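Antibiotic biosynthesis monooxygenase family protein (Shewanella oneidensis, PDB 2BBE) is of unknown function but belongs to the antibiotic biosynthesis monooxygenase family and may have monooxygenase or other oxidoreductase activity. Local coordinates at residues A[44-53]-A[62-70]; A[6-14]-A[100-108]. All coordinates share one frame; numbering follows the deposited sequence. Where two conformers were deposited one is given.

Interaction 1 (A[44-53]-A[62-70]); sequences EAGCIRYELN and VTFVEKFVD
Tyr50 and Phe64 stack offset on the helix-facing side of an antiparallel hairpin, ring centroids 4.0 Å apart and planes at 20°. Leu52 CD1 sits over the centre of the opposite Phe64 face, 3.8 Å from its centroid, so that ring is clamped between a methyl and an aromatic face. With CG of Tyr50 anti to the backbone N (chi1 -162°), its ring lies alongside the Glu66 chain, whose CD comes in at the ring edge, 3.6 Å from Tyr50 CE1; one water joins Tyr50 OH to Glu66 OE2. The other side is looser and charged. Arg49 bends at chi3 (-56°), and in one of two Lys67 conformers Lys67 CE lies over one guanidinium face. Gln105, hydrogen-bonded to Lys67 NZ, and Glu51 of the second subunit, in a salt bridge with Arg49, probably ease this like-charge approach. Between the two sides, Ile48 N and Arg49 N both donate to Lys67 O, at 2.8 and 3.0 Å: a classic beta bulge. In this ferredoxin-like dimeric alpha-beta barrel subunit, helices 27-35 and 38-42 pack on Leu52 and Phe64, His77 of helix 71-78 meets the Tyr50 and Phe68 rings, and strand 8-22 flanks strand 61-68.

Interaction 2 (A[6-14]-A[100-108]); sequences DYKINQQQI and VETYHQVIA
Backbone hydrogen bonds join the Lys8-Ile9 strand to the last residues of the C-terminal strand. Lys8 and Ile107 form an antiparallel hydrogen-bonded pair, Lys8 N to Ile107 O and Ile107 N to Lys8 O, both 2.9 Å, and Asn10 N reaches Gln105 O at 2.8 Å. Apolar contacts are few: Val106 CG1 lies 3.5 Å from Tyr7 CD1, approaching the ring obliquely, and Ile9 CG2 meets His104 CB, the two side chains crossing at about a right angle. Asn10 opens an Asx turn. Asn10 OD1 accepts from Gln12 N in the carbonyl plane and from Gln13 N above it, two bonds that restrain the amide; residues 11-14 then lie against His104. The imidazole takes Gln11 CA over one face, 18° off the ring normal, while Gln13 O lies in plane at its edge, 3.3 Å from His104 CD2. Ile14 CD1 approaches obliquely, 3.8 Å from His104 NE2, and Gln11 NE2 lies 3.5 Å from His104 CE1, its amide plane at 59° to the ring. Waters bridge the segments: one links Asn10 O and Gln13 O to Gln105 N, another Asn10 ND2 to Gln105 OE1, which also accepts from Lys67. A third water lies 2.8 Å from His104 NE2. A sulfate, probably from the crystallisation liquor, lies near the His104 side chain. At the C terminus, Ala108 OXT forms a salt bridge with Arg43 of the third subunit.

In the fold
From the N terminus, residues 6-14 enter strand 8-22, and their partner, 100-108, arrives at the chain's end, so interaction 2 closes a loop over nearly the whole protein. Nested inside it, interaction 1 closes the hairpin between strands 47-55 and 61-68. The first strand pairs with the last at one side of the sheet, and the second with the third at the other, in the order 47-55, 61-68, 8-22, 95-107. Strand 8-22 joins both pairs: Phe68 N is probably hydrogen-bonded to Ile14 O, and Gln12 NE2 to Val69 O. Leu52 and Asn53 at one sheet edge, and Tyr103 to Val106 at the other, pair with strands of the second subunit, and both contacts touch the third.

Interaction 1 (A[44-53]-A[62-70])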
# COMPACT_ATOMS: atom_id res chain seq x y z
N GLU A 44 0.41 0.21 15.89
CA GLU A 44 1.42 -0.81 16.23
C GLU A 44 2.67 -0.62 15.35
O GLU A 44 2.56 -0.47 14.14
CB GLU A 44 0.86 -2.23 16.00
CG GLU A 44 -0.14 -2.73 17.06
CD GLU A 44 -0.85 -4.03 16.63
OE1 GLU A 44 -0.29 -4.78 15.78
OE2 GLU A 44 -1.98 -4.30 17.09
N ALA A 45 3.85 -0.64 15.97
CA ALA A 45 5.12 -0.42 15.26
C ALA A 45 5.31 -1.41 14.09
O ALA A 45 5.85 -1.04 13.04
CB ALA A 45 6.29 -0.52 16.22
N GLY A 46 4.87 -2.65 14.28
CA GLY A 46 5.05 -3.70 13.27
C GLY A 46 3.85 -3.96 12.36
O GLY A 46 3.90 -4.88 11.54
N CYS A 47 2.80 -3.15 12.47
CA CYS A 47 1.67 -3.22 11.54
C CYS A 47 1.95 -2.45 10.24
O CYS A 47 2.28 -1.25 10.28
CB CYS A 47 0.39 -2.68 12.17
SG CYS A 47 -1.01 -2.73 11.00
N ILE A 48 1.86 -3.14 9.11
CA ILE A 48 2.04 -2.51 7.78
C ILE A 48 0.70 -2.12 7.18
O ILE A 48 0.54 -1.03 6.63
CB ILE A 48 2.81 -3.44 6.79
CG1 ILE A 48 4.23 -3.72 7.30
CG2 ILE A 48 2.82 -2.88 5.33
CD1 ILE A 48 4.95 -4.89 6.53
N ARG A 49 -0.28 -3.02 7.33
CA ARG A 49 -1.57 -2.89 6.71
C ARG A 49 -2.62 -3.53 7.60
O ARG A 49 -2.41 -4.63 8.17
CB ARG A 49 -1.59 -3.57 5.31
CG ARG A 49 -2.92 -3.60 4.64
CD ARG A 49 -2.89 -4.38 3.29
NE ARG A 49 -1.88 -3.83 2.38
CZ ARG A 49 -1.31 -4.52 1.39
NH1 ARG A 49 -1.64 -5.79 1.18
NH2 ARG A 49 -0.42 -3.93 0.60
N TYR A 50 -3.75 -2.85 7.73
CA TYR A 50 -4.88 -3.40 8.48
C TYR A 50 -6.18 -2.82 7.94
O TYR A 50 -6.70 -1.80 8.46
CB TYR A 50 -4.69 -3.06 9.96
CG TYR A 50 -5.52 -3.88 10.92
CD1 TYR A 50 -5.33 -5.27 11.05
CD2 TYR A 50 -6.44 -3.25 11.74
CE1 TYR A 50 -6.07 -6.02 11.97
CE2 TYR A 50 -7.19 -3.98 12.68
CZ TYR A 50 -6.99 -5.36 12.78
OH TYR A 50 -7.73 -6.04 13.71
N GLU A 51 -6.69 -3.46 6.90
CA GLU A 51 -7.78 -2.90 6.11
C GLU A 51 -9.03 -3.75 6.28
O GLU A 51 -8.98 -4.98 6.14
CB GLU A 51 -7.39 -2.85 4.64
CG GLU A 51 -6.23 -1.90 4.37
CD GLU A 51 -5.79 -1.93 2.92
OE1 GLU A 51 -6.40 -2.66 2.11
OE2 GLU A 51 -4.82 -1.21 2.60
N LEU A 52 -10.15 -3.08 6.57
CA LEU A 52 -11.45 -3.73 6.73
C LEU A 52 -12.28 -3.61 5.44
O LEU A 52 -12.21 -2.59 4.73
CB LEU A 52 -12.20 -3.10 7.92
CG LEU A 52 -13.47 -3.81 8.42
CD1 LEU A 52 -13.19 -5.29 8.83
CD2 LEU A 52 -14.07 -3.00 9.58
N ASN A 53 -13.07 -4.64 5.14
CA ASN A 53 -13.75 -4.76 3.85
C ASN A 53 -15.11 -5.43 4.05
O ASN A 53 -15.23 -6.39 4.85
CB ASN A 53 -12.91 -5.61 2.88
CG ASN A 53 -11.45 -5.13 2.77
OD1 ASN A 53 -10.57 -5.53 3.56
ND2 ASN A 53 -11.21 -4.27 1.82
N VAL A 62 -17.65 -9.77 6.51
CA VAL A 62 -16.76 -8.64 6.76
C VAL A 62 -15.35 -9.23 6.92
O VAL A 62 -15.18 -10.20 7.67
CB VAL A 62 -17.19 -7.87 8.04
CG1 VAL A 62 -16.47 -6.54 8.12
CG2 VAL A 62 -18.73 -7.62 8.05
N THR A 63 -14.35 -8.67 6.23
CA THR A 63 -13.03 -9.30 6.14
C THR A 63 -11.88 -8.32 6.36
O THR A 63 -11.87 -7.24 5.75
CB THR A 63 -12.87 -9.97 4.74
OG1 THR A 63 -13.87 -10.98 4.60
CG2 THR A 63 -11.45 -10.59 4.53
N PHE A 64 -10.93 -8.69 7.21
CA PHE A 64 -9.69 -7.94 7.36
C PHE A 64 -8.61 -8.46 6.40
O PHE A 64 -8.39 -9.67 6.29
CB PHE A 64 -9.14 -8.03 8.81
CG PHE A 64 -9.53 -6.87 9.69
CD1 PHE A 64 -9.13 -5.56 9.36
CD2 PHE A 64 -10.26 -7.08 10.87
CE1 PHE A 64 -9.49 -4.48 10.19
CE2 PHE A 64 -10.60 -6.01 11.69
CZ PHE A 64 -10.24 -4.72 11.35
N VAL A 65 -7.92 -7.52 5.77
CA VAL A 65 -6.74 -7.81 4.96
C VAL A 65 -5.57 -7.11 5.65
O VAL A 65 -5.57 -5.88 5.82
CB VAL A 65 -6.93 -7.29 3.51
CG1 VAL A 65 -5.58 -7.29 2.73
CG2 VAL A 65 -8.03 -8.15 2.81
N GLU A 66 -4.59 -7.91 6.08
CA GLU A 66 -3.58 -7.44 7.02
C GLU A 66 -2.18 -7.77 6.54
O GLU A 66 -2.00 -8.74 5.78
CB GLU A 66 -3.79 -8.12 8.40
CG GLU A 66 -5.25 -8.21 8.89
CD GLU A 66 -5.40 -9.02 10.19
OE1 GLU A 66 -4.37 -9.38 10.82
OE2 GLU A 66 -6.56 -9.27 10.60
N LYS A 67 -1.21 -7.00 7.02
CA LYS A 67 0.22 -7.28 6.80
C LYS A 67 1.04 -6.74 7.97
O LYS A 67 0.80 -5.62 8.46
CB LYS A 67 0.72 -6.69 5.46
CG LYS A 67 2.02 -7.33 4.93
CD LYS A 67 2.58 -6.63 3.67
CE LYS A 67 1.76 -6.88 2.40
NZ LYS A 67 2.37 -6.24 1.14
N PHE A 68 1.99 -7.55 8.42
CA PHE A 68 2.87 -7.24 9.56
C PHE A 68 4.32 -7.49 9.17
O PHE A 68 4.60 -8.31 8.28
CB PHE A 68 2.50 -8.08 10.80
CG PHE A 68 1.13 -7.79 11.31
CD1 PHE A 68 0.02 -8.46 10.78
CD2 PHE A 68 0.93 -6.80 12.29
CE1 PHE A 68 -1.28 -8.17 11.23
CE2 PHE A 68 -0.35 -6.49 12.74
CZ PHE A 68 -1.45 -7.17 12.21
N VAL A 69 5.24 -6.78 9.82
CA VAL A 69 6.65 -6.85 9.43
C VAL A 69 7.24 -8.26 9.59
O VAL A 69 8.18 -8.64 8.89
CB VAL A 69 7.50 -5.80 10.21
CG1 VAL A 69 7.05 -4.37 9.85
CG2 VAL A 69 7.42 -6.02 11.69
N ASP A 70 6.67 -9.05 10.51
CA ASP A 70 7.15 -10.42 10.76
C ASP A 70 6.21 -11.15 11.68
O ASP A 70 5.23 -10.57 12.14
CB ASP A 70 8.60 -10.46 11.28
CG ASP A 70 8.81 -9.66 12.58
OD1 ASP A 70 7.90 -9.51 13.41
OD2 ASP A 70 9.95 -9.18 12.76
O HOH W 1 -2.05 -7.97 2.80
O HOH W 2 -7.09 -8.93 13.65

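Interaction 2 (A[6-14]-A[100-108])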
# COMPACT_ATOMS: atom_id res chain seq x y z
N ASP A 6 11.93 -16.38 -11.48
CA ASP A 6 10.68 -15.66 -11.86
C ASP A 6 9.88 -15.07 -10.69
O ASP A 6 9.19 -14.06 -10.86
CB ASP A 6 9.77 -16.52 -12.75
CG ASP A 6 9.43 -17.89 -12.13
OD1 ASP A 6 10.17 -18.38 -11.24
OD2 ASP A 6 8.41 -18.51 -12.58
N TYR A 7 9.94 -15.72 -9.52
CA TYR A 7 9.31 -15.19 -8.30
C TYR A 7 10.12 -15.56 -7.06
O TYR A 7 10.89 -16.52 -7.07
CB TYR A 7 7.84 -15.64 -8.15
CG TYR A 7 7.64 -17.11 -7.87
CD1 TYR A 7 7.83 -17.63 -6.58
CD2 TYR A 7 7.26 -18.00 -8.88
CE1 TYR A 7 7.66 -18.98 -6.31
CE2 TYR A 7 7.09 -19.35 -8.62
CZ TYR A 7 7.29 -19.83 -7.32
OH TYR A 7 7.12 -21.17 -7.05
N LYS A 8 9.94 -14.80 -5.98
CA LYS A 8 10.57 -15.12 -4.71
C LYS A 8 9.56 -14.91 -3.58
O LYS A 8 8.94 -13.84 -3.49
CB LYS A 8 11.81 -14.25 -4.47
CG LYS A 8 12.46 -14.46 -3.09
CD LYS A 8 13.80 -13.75 -2.98
CE LYS A 8 14.47 -14.02 -1.64
NZ LYS A 8 15.85 -13.43 -1.56
N ILE A 9 9.41 -15.93 -2.74
CA ILE A 9 8.57 -15.83 -1.55
C ILE A 9 9.30 -14.97 -0.49
O ILE A 9 10.46 -15.22 -0.17
CB ILE A 9 8.20 -17.23 -1.00
CG1 ILE A 9 7.46 -18.06 -2.07
CG2 ILE A 9 7.32 -17.11 0.28
CD1 ILE A 9 7.25 -19.54 -1.70
N ASN A 10 8.63 -13.96 0.04
CA ASN A 10 9.15 -13.19 1.17
C ASN A 10 8.89 -14.01 2.43
O ASN A 10 7.73 -14.20 2.83
CB ASN A 10 8.48 -11.81 1.23
CG ASN A 10 9.01 -10.94 2.36
OD1 ASN A 10 9.27 -11.40 3.47
ND2 ASN A 10 9.11 -9.65 2.10
N GLN A 11 9.96 -14.52 3.04
CA GLN A 11 9.82 -15.44 4.18
C GLN A 11 9.68 -14.70 5.51
O GLN A 11 9.50 -15.34 6.55
CB GLN A 11 10.99 -16.42 4.23
CG GLN A 11 11.05 -17.38 3.02
CD GLN A 11 9.96 -18.45 3.05
OE1 GLN A 11 9.67 -19.09 2.03
NE2 GLN A 11 9.35 -18.64 4.21
N GLN A 12 9.78 -13.37 5.49
CA GLN A 12 9.74 -12.60 6.73
C GLN A 12 8.36 -11.98 7.01
O GLN A 12 7.78 -12.20 8.08
CB GLN A 12 10.82 -11.49 6.76
CG GLN A 12 10.75 -10.63 8.03
CD GLN A 12 11.64 -9.39 7.99
OE1 GLN A 12 12.78 -9.46 7.51
NE2 GLN A 12 11.12 -8.25 8.52
N GLN A 13 7.86 -11.18 6.07
CA GLN A 13 6.61 -10.44 6.29
C GLN A 13 5.42 -11.40 6.34
O GLN A 13 5.45 -12.47 5.72
CB GLN A 13 6.43 -9.35 5.24
CG GLN A 13 7.51 -8.25 5.35
CD GLN A 13 7.37 -7.21 4.27
OE1 GLN A 13 6.26 -6.89 3.86
NE2 GLN A 13 8.50 -6.67 3.81
N ILE A 14 4.40 -11.01 7.09
CA ILE A 14 3.27 -11.90 7.33
C ILE A 14 2.01 -11.23 6.84
O ILE A 14 1.70 -10.08 7.22
CB ILE A 14 3.12 -12.27 8.84
CG1 ILE A 14 4.32 -13.12 9.32
CG2 ILE A 14 1.78 -12.98 9.10
CD1 ILE A 14 4.42 -14.51 8.67
N VAL A 100 -9.55 -17.75 9.43
CA VAL A 100 -8.35 -16.93 9.51
C VAL A 100 -7.26 -17.70 8.76
O VAL A 100 -7.10 -18.91 8.97
CB VAL A 100 -7.90 -16.71 10.98
CG1 VAL A 100 -6.53 -15.97 11.02
CG2 VAL A 100 -8.97 -15.96 11.78
N GLU A 101 -6.53 -17.02 7.88
CA GLU A 101 -5.44 -17.66 7.16
C GLU A 101 -4.24 -16.72 7.11
O GLU A 101 -4.40 -15.55 6.79
CB GLU A 101 -5.84 -18.00 5.71
CG GLU A 101 -4.84 -18.97 5.03
CD GLU A 101 -5.54 -20.20 4.42
OE1 GLU A 101 -6.79 -20.24 4.39
OE2 GLU A 101 -4.83 -21.12 3.95
N THR A 102 -3.05 -17.24 7.42
CA THR A 102 -1.83 -16.42 7.27
C THR A 102 -1.03 -16.89 6.07
O THR A 102 -1.16 -18.06 5.65
CB THR A 102 -0.93 -16.44 8.54
OG1 THR A 102 -0.46 -17.77 8.76
CG2 THR A 102 -1.72 -15.93 9.77
N TYR A 103 -0.23 -15.98 5.52
CA TYR A 103 0.45 -16.18 4.26
C TYR A 103 1.83 -15.51 4.28
O TYR A 103 2.08 -14.61 5.10
CB TYR A 103 -0.33 -15.45 3.17
CG TYR A 103 -1.71 -15.98 2.84
CD1 TYR A 103 -2.85 -15.52 3.52
CD2 TYR A 103 -1.88 -16.88 1.78
CE1 TYR A 103 -4.14 -15.98 3.16
CE2 TYR A 103 -3.15 -17.36 1.43
CZ TYR A 103 -4.27 -16.90 2.12
OH TYR A 103 -5.52 -17.36 1.75
N HIS A 104 2.70 -15.94 3.36
CA HIS A 104 3.86 -15.18 2.90
C HIS A 104 3.57 -14.65 1.50
O HIS A 104 2.95 -15.35 0.67
CB HIS A 104 5.11 -16.05 2.83
CG HIS A 104 5.65 -16.43 4.17
ND1 HIS A 104 5.87 -17.74 4.54
CD2 HIS A 104 6.02 -15.68 5.24
CE1 HIS A 104 6.35 -17.78 5.76
NE2 HIS A 104 6.44 -16.54 6.21
N GLN A 105 4.06 -13.45 1.23
CA GLN A 105 3.84 -12.82 -0.06
C GLN A 105 4.81 -13.38 -1.08
O GLN A 105 5.97 -13.65 -0.76
CB GLN A 105 3.95 -11.29 0.04
CG GLN A 105 3.45 -10.57 -1.24
CD GLN A 105 3.60 -9.04 -1.16
OE1 GLN A 105 4.06 -8.49 -0.16
NE2 GLN A 105 3.23 -8.37 -2.23
N VAL A 106 4.30 -13.58 -2.30
CA VAL A 106 5.10 -13.97 -3.47
C VAL A 106 5.36 -12.73 -4.34
O VAL A 106 4.42 -12.12 -4.87
CB VAL A 106 4.36 -15.04 -4.34
CG1 VAL A 106 5.23 -15.46 -5.57
CG2 VAL A 106 3.96 -16.23 -3.50
N ILE A 107 6.64 -12.39 -4.49
CA ILE A 107 7.07 -11.25 -5.30
C ILE A 107 7.46 -11.71 -6.70
O ILE A 107 8.36 -12.54 -6.85
CB ILE A 107 8.26 -10.51 -4.61
CG1 ILE A 107 7.90 -10.12 -3.15
CG2 ILE A 107 8.67 -9.26 -5.42
CD1 ILE A 107 6.80 -9.00 -3.06
N ALA A 108 6.76 -11.19 -7.70
CA ALA A 108 7.10 -11.41 -9.10
C ALA A 108 7.23 -10.05 -9.82
O ALA A 108 6.58 -9.06 -9.41
CB ALA A 108 6.02 -12.24 -9.78
OXT ALA A 108 7.95 -9.90 -10.83
O HOH W 3 5.66 -12.10 3.08
O HOH W 4 7.01 -8.48 0.34
O HOH W 5 7.43 -16.43 8.83